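Local coordinates for protein transcriptional regulator, LacI family (Arthrobacter sp., PDB 4RKQ) that probably regulates transcription as a LacI-family regulator, sensing a small sugar-like effector through its periplasmic-binding-protein-like core, at residues A[48-52]-A[66-71]; A[182-186]-A[209-215]; A[105-111]-A[272-278]. All coordinates share one frame; numbering follows the deposited sequence. Where two conformers were deposited one is given.

Contact 1 (A[48-52]-A[66-71]); sequences VVVDD and HLAPQV
Leu67 lays its CD2 methyl against Val49 CG2, 3.9 Å away, the two side chains running antiparallel alongside each other. They join helix 60-67 to strand 47-52, an outermost strand of the chain's sheet, in the alternating beta-alpha architecture of the periplasmic-binding-protein-like fold. The same Leu67 CD2 also lies 4.1 Å from Asp51 CB, so one methyl spans two residues that face the same way on the strand. Val49 CG2 meets a second apolar neighbour, CG1 of Val71, at 4.0 Å; Val71 follows the 3-10 segment 68-70. Backbone bonds from Gln70 N to Leu67 O and from Val71 N to Ala68 O close this turn and bring Val71 back over the strand.

At the other end of the patch the contact turns polar. Asp51 holds CG anti to its backbone N (chi1 -176°), which carries the carboxylate beyond Leu67 to the imidazole of His66. Asp51 OD2 meets the ring, while Asp51 OD1 forms a salt bridge with Arg58; each carboxylate oxygen thus has a partner, and the nearby arginine would probably keep the group ionised. Strand 17-22 pairs with 47-52 through backbone bonds of Val49 and Asp51.

The second subunit of the assembly comes up to the same place: His47 of that subunit stacks on the His66 ring, and the backbone of Val50 bonds to that subunit, making this an element of the dimer interface. The His66-Asp51 bond is short and nearly straight, ND1 to OD2 2.6 Å with 171° at the hydrogen; the acceptor lies in the imidazole plane, whereas the donor comes from above the carboxylate plane, the two planes standing 83° apart.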
loop_
_atom_site.group_PDB
_atom_site.type_symbol
_atom_site.label_atom_id
_atom_site.label_comp_id
_atom_site.label_asym_id
_atom_site.label_seq_id
_atom_site.Cartn_x
_atom_site.Cartn_y
_atom_site.Cartn_z
ATOM N N VAL A 48 9.419 16.039 3.859
ATOM C CA VAL A 48 8.124 15.499 4.272
ATOM C C VAL A 48 8.362 14.350 5.265
ATOM O O VAL A 48 9.254 13.504 5.079
ATOM C CB VAL A 48 7.300 14.923 3.097
ATOM C CG1 VAL A 48 5.931 14.427 3.559
ATOM C CG2 VAL A 48 7.107 15.942 1.988
ATOM N N VAL A 49 7.579 14.337 6.323
ATOM C CA VAL A 49 7.548 13.203 7.256
ATOM C C VAL A 49 6.093 12.689 7.407
ATOM O O VAL A 49 5.132 13.476 7.498
ATOM C CB VAL A 49 8.087 13.555 8.638
ATOM C CG1 VAL A 49 9.614 13.642 8.581
ATOM C CG2 VAL A 49 7.483 14.854 9.147
ATOM N N VAL A 50 5.951 11.365 7.434
ATOM C CA VAL A 50 4.646 10.727 7.513
ATOM C C VAL A 50 4.462 10.159 8.921
ATOM O O VAL A 50 5.397 9.540 9.439
ATOM C CB VAL A 50 4.540 9.599 6.460
ATOM C CG1 VAL A 50 3.241 8.840 6.639
ATOM C CG2 VAL A 50 4.603 10.210 5.065
ATOM N N ASP A 51 3.317 10.432 9.542
ATOM C CA ASP A 51 2.930 9.772 10.807
ATOM C C ASP A 51 1.684 8.899 10.502
ATOM O O ASP A 51 0.589 9.447 10.206
ATOM C CB ASP A 51 2.583 10.807 11.846
ATOM C CG ASP A 51 2.255 10.205 13.230
ATOM O OD1 ASP A 51 1.916 9.007 13.348
ATOM O OD2 ASP A 51 2.311 10.974 14.206
ATOM N N ASP A 52 1.882 7.574 10.570
ATOM C CA ASP A 52 0.823 6.584 10.448
ATOM C C ASP A 52 0.312 6.425 11.874
ATOM O O ASP A 52 1.025 5.824 12.723
ATOM C CB ASP A 52 1.362 5.258 9.923
ATOM C CG ASP A 52 0.414 4.091 10.136
ATOM O OD1 ASP A 52 -0.774 4.291 10.475
ATOM O OD2 ASP A 52 0.898 2.945 10.020
ATOM N N HIS A 66 2.256 15.496 17.575
ATOM C CA HIS A 66 3.589 14.947 17.328
ATOM C C HIS A 66 4.337 15.698 16.210
ATOM O O HIS A 66 5.479 16.101 16.357
ATOM C CB HIS A 66 3.407 13.471 16.989
ATOM C CG HIS A 66 4.598 12.798 16.410
ATOM N ND1 HIS A 66 4.497 11.887 15.384
ATOM C CD2 HIS A 66 5.904 12.820 16.764
ATOM C CE1 HIS A 66 5.696 11.396 15.111
ATOM N NE2 HIS A 66 6.568 11.958 15.923
ATOM N N LEU A 67 3.668 15.920 15.112
ATOM C CA LEU A 67 4.329 16.503 13.925
ATOM C C LEU A 67 4.617 18.000 14.081
ATOM O O LEU A 67 5.661 18.470 13.620
ATOM C CB LEU A 67 3.457 16.293 12.711
ATOM C CG LEU A 67 3.236 14.892 12.145
ATOM C CD1 LEU A 67 2.143 14.880 11.095
ATOM C CD2 LEU A 67 4.523 14.371 11.576
ATOM N N ALA A 68 3.698 18.724 14.757
ATOM C CA ALA A 68 3.691 20.189 14.821
ATOM C C ALA A 68 5.072 20.830 14.999
ATOM O O ALA A 68 5.479 21.665 14.148
ATOM C CB ALA A 68 2.733 20.724 15.865
ATOM N N PRO A 69 5.811 20.438 16.041
ATOM C CA PRO A 69 7.108 21.124 16.244
ATOM C C PRO A 69 8.191 20.875 15.186
ATOM O O PRO A 69 9.156 21.608 15.161
ATOM C CB PRO A 69 7.628 20.564 17.578
ATOM C CG PRO A 69 6.716 19.462 17.982
ATOM C CD PRO A 69 5.565 19.374 17.051
ATOM N N GLN A 70 8.040 19.870 14.340
ATOM C CA GLN A 70 9.023 19.611 13.307
ATOM C C GLN A 70 8.540 19.936 11.907
ATOM O O GLN A 70 9.207 19.619 10.943
ATOM C CB GLN A 70 9.594 18.197 13.422
ATOM C CG GLN A 70 8.641 17.085 13.237
ATOM C CD GLN A 70 9.341 15.726 13.320
ATOM O OE1 GLN A 70 10.121 15.334 12.448
ATOM N NE2 GLN A 70 9.071 15.010 14.383
ATOM N N VAL A 71 7.390 20.586 11.788
ATOM C CA VAL A 71 6.852 20.934 10.489
ATOM C C VAL A 71 6.315 22.339 10.482
ATOM O O VAL A 71 6.096 22.929 11.517
ATOM C CB VAL A 71 5.698 19.992 10.019
ATOM C CG1 VAL A 71 6.208 18.566 10.021
ATOM C CG2 VAL A 71 4.439 20.165 10.869
#

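Contact 2 (A[182-186]-A[209-215]); sequences AAAFL and ALSGSGR
Ala182 meets Ala209 methyl to methyl, CB to CB 3.7 Å, where helices 175-188 and 200-212 come close. Ala183 CA and Ala209 CA are 5.0 Å apart, the nearest CA pair of the two segments, and Ala209 CB sits 3.6 Å from Ala183 N; such an approach depends on small side chains. The carbonyl O of Ala183 takes a hydrogen bond from a water that also donates to Ser213 OG, while that hydroxyl itself donates to Ala209 O. One turn on, Leu186 holds CG anti to its carbonyl carbon (chi1 -68°), which sends its methyls between Leu210 and Arg215. Its CD1 touches Leu210 CD2 at 3.7 Å, the two side chains crossing at about a right angle, and its CD2 lies over one face of the Arg215 guanidinium, toward the rim. An alanine in place of Leu186 would probably open a gap beside Leu210 CD2 and take away the apolar cover on that guanidinium face. Arg215, poorly ordered, follows a Schellman motif at Gly214, in which Arg215 N and Gly214 N bond back to Leu210 O and Ser211 O. Around this pair of helices, Leu186 also packs on Thr192, ahead of strand 194-197, and Leu210 on Val217 and Cys221, leading into strand 222-225.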
loop_
_atom_site.group_PDB
_atom_site.type_symbol
_atom_site.label_atom_id
_atom_site.label_comp_id
_atom_site.label_asym_id
_atom_site.label_seq_id
_atom_site.Cartn_x
_atom_site.Cartn_y
_atom_site.Cartn_z
ATOM N N ALA A 182 -20.381 -9.851 2.477
ATOM C CA ALA A 182 -20.947 -10.017 1.152
ATOM C C ALA A 182 -21.422 -11.471 0.969
ATOM O O ALA A 182 -22.517 -11.695 0.477
ATOM C CB ALA A 182 -19.982 -9.620 0.045
ATOM N N ALA A 183 -20.603 -12.439 1.376
ATOM C CA ALA A 183 -20.948 -13.872 1.274
ATOM C C ALA A 183 -22.237 -14.201 2.020
ATOM O O ALA A 183 -23.096 -14.944 1.504
ATOM C CB ALA A 183 -19.789 -14.745 1.783
ATOM N N ALA A 184 -22.390 -13.646 3.220
ATOM C CA ALA A 184 -23.576 -13.894 4.062
ATOM C C ALA A 184 -24.817 -13.356 3.386
ATOM O O ALA A 184 -25.836 -14.029 3.295
ATOM C CB ALA A 184 -23.422 -13.257 5.431
ATOM N N PHE A 185 -24.702 -12.134 2.888
ATOM C CA PHE A 185 -25.770 -11.482 2.159
ATOM C C PHE A 185 -26.183 -12.208 0.882
ATOM O O PHE A 185 -27.369 -12.327 0.611
ATOM C CB PHE A 185 -25.340 -10.070 1.795
ATOM C CG PHE A 185 -26.398 -9.282 1.096
ATOM C CD1 PHE A 185 -27.392 -8.653 1.811
ATOM C CD2 PHE A 185 -26.390 -9.172 -0.264
ATOM C CE1 PHE A 185 -28.367 -7.936 1.168
ATOM C CE2 PHE A 185 -27.352 -8.454 -0.924
ATOM C CZ PHE A 185 -28.335 -7.820 -0.204
ATOM N N LEU A 186 -25.209 -12.636 0.075
ATOM C CA LEU A 186 -25.487 -13.366 -1.170
ATOM C C LEU A 186 -26.175 -14.745 -0.952
ATOM O O LEU A 186 -26.963 -15.146 -1.789
ATOM C CB LEU A 186 -24.207 -13.545 -1.986
ATOM C CG LEU A 186 -23.630 -12.255 -2.574
ATOM C CD1 LEU A 186 -22.188 -12.480 -2.990
ATOM C CD2 LEU A 186 -24.452 -11.756 -3.754
ATOM N N ALA A 209 -16.049 -12.827 -2.586
ATOM C CA ALA A 209 -17.319 -13.452 -2.186
ATOM C C ALA A 209 -18.132 -13.886 -3.432
ATOM O O ALA A 209 -18.747 -14.954 -3.448
ATOM C CB ALA A 209 -18.167 -12.533 -1.292
ATOM N N LEU A 210 -18.195 -13.031 -4.446
ATOM C CA LEU A 210 -18.913 -13.381 -5.654
ATOM C C LEU A 210 -18.269 -14.630 -6.303
ATOM O O LEU A 210 -18.955 -15.549 -6.714
ATOM C CB LEU A 210 -18.946 -12.201 -6.607
ATOM C CG LEU A 210 -19.900 -11.083 -6.133
ATOM C CD1 LEU A 210 -19.613 -9.772 -6.819
ATOM C CD2 LEU A 210 -21.338 -11.486 -6.444
ATOM N N SER A 211 -16.951 -14.681 -6.345
ATOM C CA SER A 211 -16.218 -15.807 -6.957
ATOM C C SER A 211 -16.463 -17.089 -6.121
ATOM O O SER A 211 -16.835 -18.125 -6.641
ATOM C CB SER A 211 -14.722 -15.460 -7.028
ATOM O OG SER A 211 -13.972 -16.459 -7.698
ATOM N N GLY A 212 -16.332 -16.971 -4.809
ATOM C CA GLY A 212 -16.684 -18.055 -3.890
ATOM C C GLY A 212 -18.109 -18.568 -3.992
ATOM O O GLY A 212 -18.392 -19.687 -3.600
ATOM N N SER A 213 -19.015 -17.737 -4.480
ATOM C CA SER A 213 -20.437 -18.077 -4.554
ATOM C C SER A 213 -20.813 -18.592 -5.932
ATOM O O SER A 213 -21.967 -18.827 -6.206
ATOM C CB SER A 213 -21.276 -16.821 -4.244
ATOM O OG SER A 213 -21.225 -16.531 -2.864
ATOM N N GLY A 214 -19.848 -18.683 -6.827
ATOM C CA GLY A 214 -20.108 -19.145 -8.169
ATOM C C GLY A 214 -20.773 -18.127 -9.041
ATOM O O GLY A 214 -21.380 -18.503 -10.043
ATOM N N ARG A 215 -20.656 -16.840 -8.699
ATOM C CA ARG A 215 -21.204 -15.785 -9.564
ATOM C C ARG A 215 -20.189 -15.117 -10.438
ATOM O O ARG A 215 -19.167 -14.633 -9.967
ATOM C CB ARG A 215 -21.956 -14.727 -8.752
ATOM C CG ARG A 215 -23.069 -15.297 -7.865
ATOM C CD ARG A 215 -23.321 -14.375 -6.681
ATOM N NE ARG A 215 -23.946 -15.062 -5.558
ATOM C CZ ARG A 215 -25.221 -15.433 -5.506
ATOM N NH1 ARG A 215 -25.663 -16.069 -4.425
ATOM N NH2 ARG A 215 -26.046 -15.203 -6.524
HETATM O O HOH W 1 -22.304 -16.649 -0.345
#

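Contact 3 (A[105-111]-A[272-278]); sequences AGSINFD and SRTTLKH
Ile108 and Thr274 lie side by side and point the same way, Ile108 CD1 resting 3.6 Å from Thr274 CB. They belong to neighbouring parallel strands, 106-110 and 273-276, whose axes run 23° apart. The rungs are tied by alternating backbone bonds: Ser107 N to Ser272 O, Thr274 N to Ser107 O, Asn109 N to Thr274 O, Leu276 N to Asn109 O and Asp111 N to Leu276 O.

On the face with Ile108 and Thr274, Leu276 reaches obliquely across to Ile108, CD1 to CG2 3.7 Å, and runs alongside Phe110, whose CD2 is 3.9 Å from Leu276 CB. Helix 246-262 covers this side, touching Ile108 and Leu276. Farther along, His278 crosses the Phe110 side chain at about a right angle, their ring planes 47° apart, and its CE1 approaches Phe110 CB at 3.7 Å. A water accepts from His278 N, donates to Asp111 O and also bonds His278 ND1, linking the ends of the two segments.

The opposite face carries Ser107 and Arg273. The arginine chain bends at chi2, folding the guanidinium back so that one of its faces lies over Ser107 CB; its NH2 bonds to Ala104 O.

At the C-terminal end of the ladder, Asp111 CG stands anti to the backbone N (chi1 -173°), alongside Lys277. OD1 caps the backbone N of His114 at the start of helix 112-125, and in the lysine conformer given, Asp111 OD2 offers its anti lone pair to Lys277 NZ at 2.7 Å. The carboxylate thus holds the strand-to-helix turn and, in that conformer, joins it to the neighbouring segment; the helix N-terminus, aided by the lysine's charge, would probably stabilise its negative form.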
loop_
_atom_site.group_PDB
_atom_site.type_symbol
_atom_site.label_atom_id
_atom_site.label_comp_id
_atom_site.label_asym_id
_atom_site.label_seq_id
_atom_site.Cartn_x
_atom_site.Cartn_y
_atom_site.Cartn_z
ATOM N N ALA A 105 -7.132 25.690 8.086
ATOM C CA ALA A 105 -6.711 26.637 7.063
ATOM C C ALA A 105 -7.146 26.235 5.676
ATOM O O ALA A 105 -7.479 27.096 4.884
ATOM C CB ALA A 105 -5.192 26.809 7.102
ATOM N N GLY A 106 -7.128 24.927 5.388
ATOM C CA GLY A 106 -7.453 24.427 4.087
ATOM C C GLY A 106 -8.158 23.116 4.155
ATOM O O GLY A 106 -8.000 22.361 5.127
ATOM N N SER A 107 -8.912 22.828 3.105
ATOM C CA SER A 107 -9.726 21.573 3.050
ATOM C C SER A 107 -9.962 21.141 1.640
ATOM O O SER A 107 -10.199 21.946 0.765
ATOM C CB SER A 107 -11.093 21.780 3.712
ATOM O OG SER A 107 -11.828 20.578 3.850
ATOM N N ILE A 108 -9.911 19.833 1.436
ATOM C CA ILE A 108 -10.275 19.202 0.185
ATOM C C ILE A 108 -11.432 18.224 0.512
ATOM O O ILE A 108 -11.324 17.391 1.413
ATOM C CB ILE A 108 -9.105 18.363 -0.407
ATOM C CG1 ILE A 108 -7.771 19.099 -0.582
ATOM C CG2 ILE A 108 -9.528 17.654 -1.679
ATOM C CD1 ILE A 108 -7.786 20.316 -1.462
ATOM N N ASN A 109 -12.568 18.396 -0.153
ATOM C CA ASN A 109 -13.754 17.515 0.028
ATOM C C ASN A 109 -14.083 16.944 -1.353
ATOM O O ASN A 109 -13.564 17.402 -2.386
ATOM C CB ASN A 109 -14.955 18.255 0.625
ATOM C CG ASN A 109 -14.995 18.225 2.171
ATOM O OD1 ASN A 109 -14.089 17.759 2.835
ATOM N ND2 ASN A 109 -16.062 18.758 2.733
ATOM N N PHE A 110 -14.920 15.925 -1.385
ATOM C CA PHE A 110 -15.252 15.260 -2.666
ATOM C C PHE A 110 -16.768 15.334 -2.800
ATOM O O PHE A 110 -17.456 15.319 -1.803
ATOM C CB PHE A 110 -14.770 13.839 -2.661
ATOM C CG PHE A 110 -13.300 13.737 -2.396
ATOM C CD1 PHE A 110 -12.828 13.708 -1.093
ATOM C CD2 PHE A 110 -12.400 13.752 -3.438
ATOM C CE1 PHE A 110 -11.469 13.690 -0.836
ATOM C CE2 PHE A 110 -11.047 13.692 -3.194
ATOM C CZ PHE A 110 -10.585 13.669 -1.894
ATOM N N ASP A 111 -17.246 15.465 -4.031
ATOM C CA ASP A 111 -18.680 15.566 -4.314
ATOM C C ASP A 111 -19.306 14.189 -4.357
ATOM O O ASP A 111 -19.327 13.540 -5.408
ATOM C CB ASP A 111 -18.847 16.236 -5.656
ATOM C CG ASP A 111 -20.290 16.554 -5.982
ATOM O OD1 ASP A 111 -21.242 16.026 -5.360
ATOM O OD2 ASP A 111 -20.448 17.333 -6.905
ATOM N N SER A 272 -10.044 28.601 0.106
ATOM C CA SER A 272 -9.184 27.616 0.763
ATOM C C SER A 272 -9.874 26.242 0.852
ATOM O O SER A 272 -9.278 25.297 1.360
ATOM C CB SER A 272 -8.782 28.073 2.145
ATOM O OG SER A 272 -9.845 27.971 3.103
ATOM N N ARG A 273 -11.129 26.153 0.398
ATOM C CA ARG A 273 -11.848 24.890 0.319
ATOM C C ARG A 273 -12.047 24.437 -1.127
ATOM O O ARG A 273 -12.728 25.078 -1.877
ATOM C CB ARG A 273 -13.187 25.026 0.997
ATOM C CG ARG A 273 -13.090 24.956 2.502
ATOM C CD ARG A 273 -12.811 26.299 3.155
ATOM N NE ARG A 273 -12.901 26.063 4.593
ATOM C CZ ARG A 273 -11.869 25.891 5.399
ATOM N NH1 ARG A 273 -10.632 25.997 4.941
ATOM N NH2 ARG A 273 -12.090 25.618 6.671
ATOM N N THR A 274 -11.429 23.325 -1.487
ATOM C CA THR A 274 -11.537 22.752 -2.805
ATOM C C THR A 274 -12.436 21.496 -2.781
ATOM O O THR A 274 -12.357 20.649 -1.895
ATOM C CB THR A 274 -10.132 22.331 -3.320
ATOM O OG1 THR A 274 -9.210 23.419 -3.281
ATOM C CG2 THR A 274 -10.198 21.779 -4.751
ATOM N N THR A 275 -13.277 21.374 -3.800
ATOM C CA THR A 275 -14.155 20.232 -3.946
ATOM C C THR A 275 -13.739 19.546 -5.219
ATOM O O THR A 275 -13.773 20.175 -6.288
ATOM C CB THR A 275 -15.625 20.655 -4.130
ATOM O OG1 THR A 275 -16.052 21.390 -2.993
ATOM C CG2 THR A 275 -16.521 19.409 -4.294
ATOM N N LEU A 276 -13.365 18.269 -5.099
ATOM C CA LEU A 276 -12.939 17.456 -6.219
ATOM C C LEU A 276 -14.049 16.474 -6.607
ATOM O O LEU A 276 -14.901 16.124 -5.792
ATOM C CB LEU A 276 -11.656 16.696 -5.874
ATOM C CG LEU A 276 -10.459 17.536 -5.503
ATOM C CD1 LEU A 276 -9.302 16.609 -5.189
ATOM C CD2 LEU A 276 -10.110 18.519 -6.600
ATOM N N LYS A 277 -14.004 16.013 -7.850
ATOM C CA LYS A 277 -15.029 15.109 -8.395
ATOM C C LYS A 277 -14.373 13.831 -8.904
ATOM O O LYS A 277 -13.384 13.896 -9.644
ATOM C CB LYS A 277 -15.790 15.789 -9.535
ATOM C CG LYS A 277 -16.609 17.012 -9.131
ATOM C CD LYS A 277 -17.893 17.121 -9.946
ATOM C CE LYS A 277 -18.565 18.482 -9.786
ATOM N NZ LYS A 277 -18.759 18.884 -8.365
ATOM N N HIS A 278 -14.928 12.672 -8.521
ATOM C CA HIS A 278 -14.448 11.381 -9.021
ATOM C C HIS A 278 -14.930 11.222 -10.452
ATOM O O HIS A 278 -15.890 11.863 -10.856
ATOM C CB HIS A 278 -15.048 10.233 -8.233
ATOM C CG HIS A 278 -14.633 10.184 -6.803
ATOM N ND1 HIS A 278 -15.164 11.022 -5.846
ATOM C CD2 HIS A 278 -13.742 9.387 -6.164
ATOM C CE1 HIS A 278 -14.638 10.722 -4.671
ATOM N NE2 HIS A 278 -13.792 9.720 -4.829
HETATM O O HOH W 2 -17.069 12.827 -6.687
#

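Contacts 1 and 3 lie on the same sheet, that of the lobe holding strands 47-52, 17-22, 73-76, 94-97 and 106-110, with centres about 22 Å apart. Contact 1 is at its outermost strand 47-52, whereas contact 3 pairs strand 106-110, four places farther in, with 273-281. Contact 2 joins two helices about 42 Å from contact 1 and about 36 Å from contact 3, centre to centre, across the chain's centre from both. In sequence, contact 1 closes first; 160 residues, 112 to 271, separate the two segments of contact 3, and contact 2 lies among them. The late strand of contact 3 thus returns beside the early strands, as the crossing chain of a two-lobed binding-protein fold does, while contact 1 faces the second subunit.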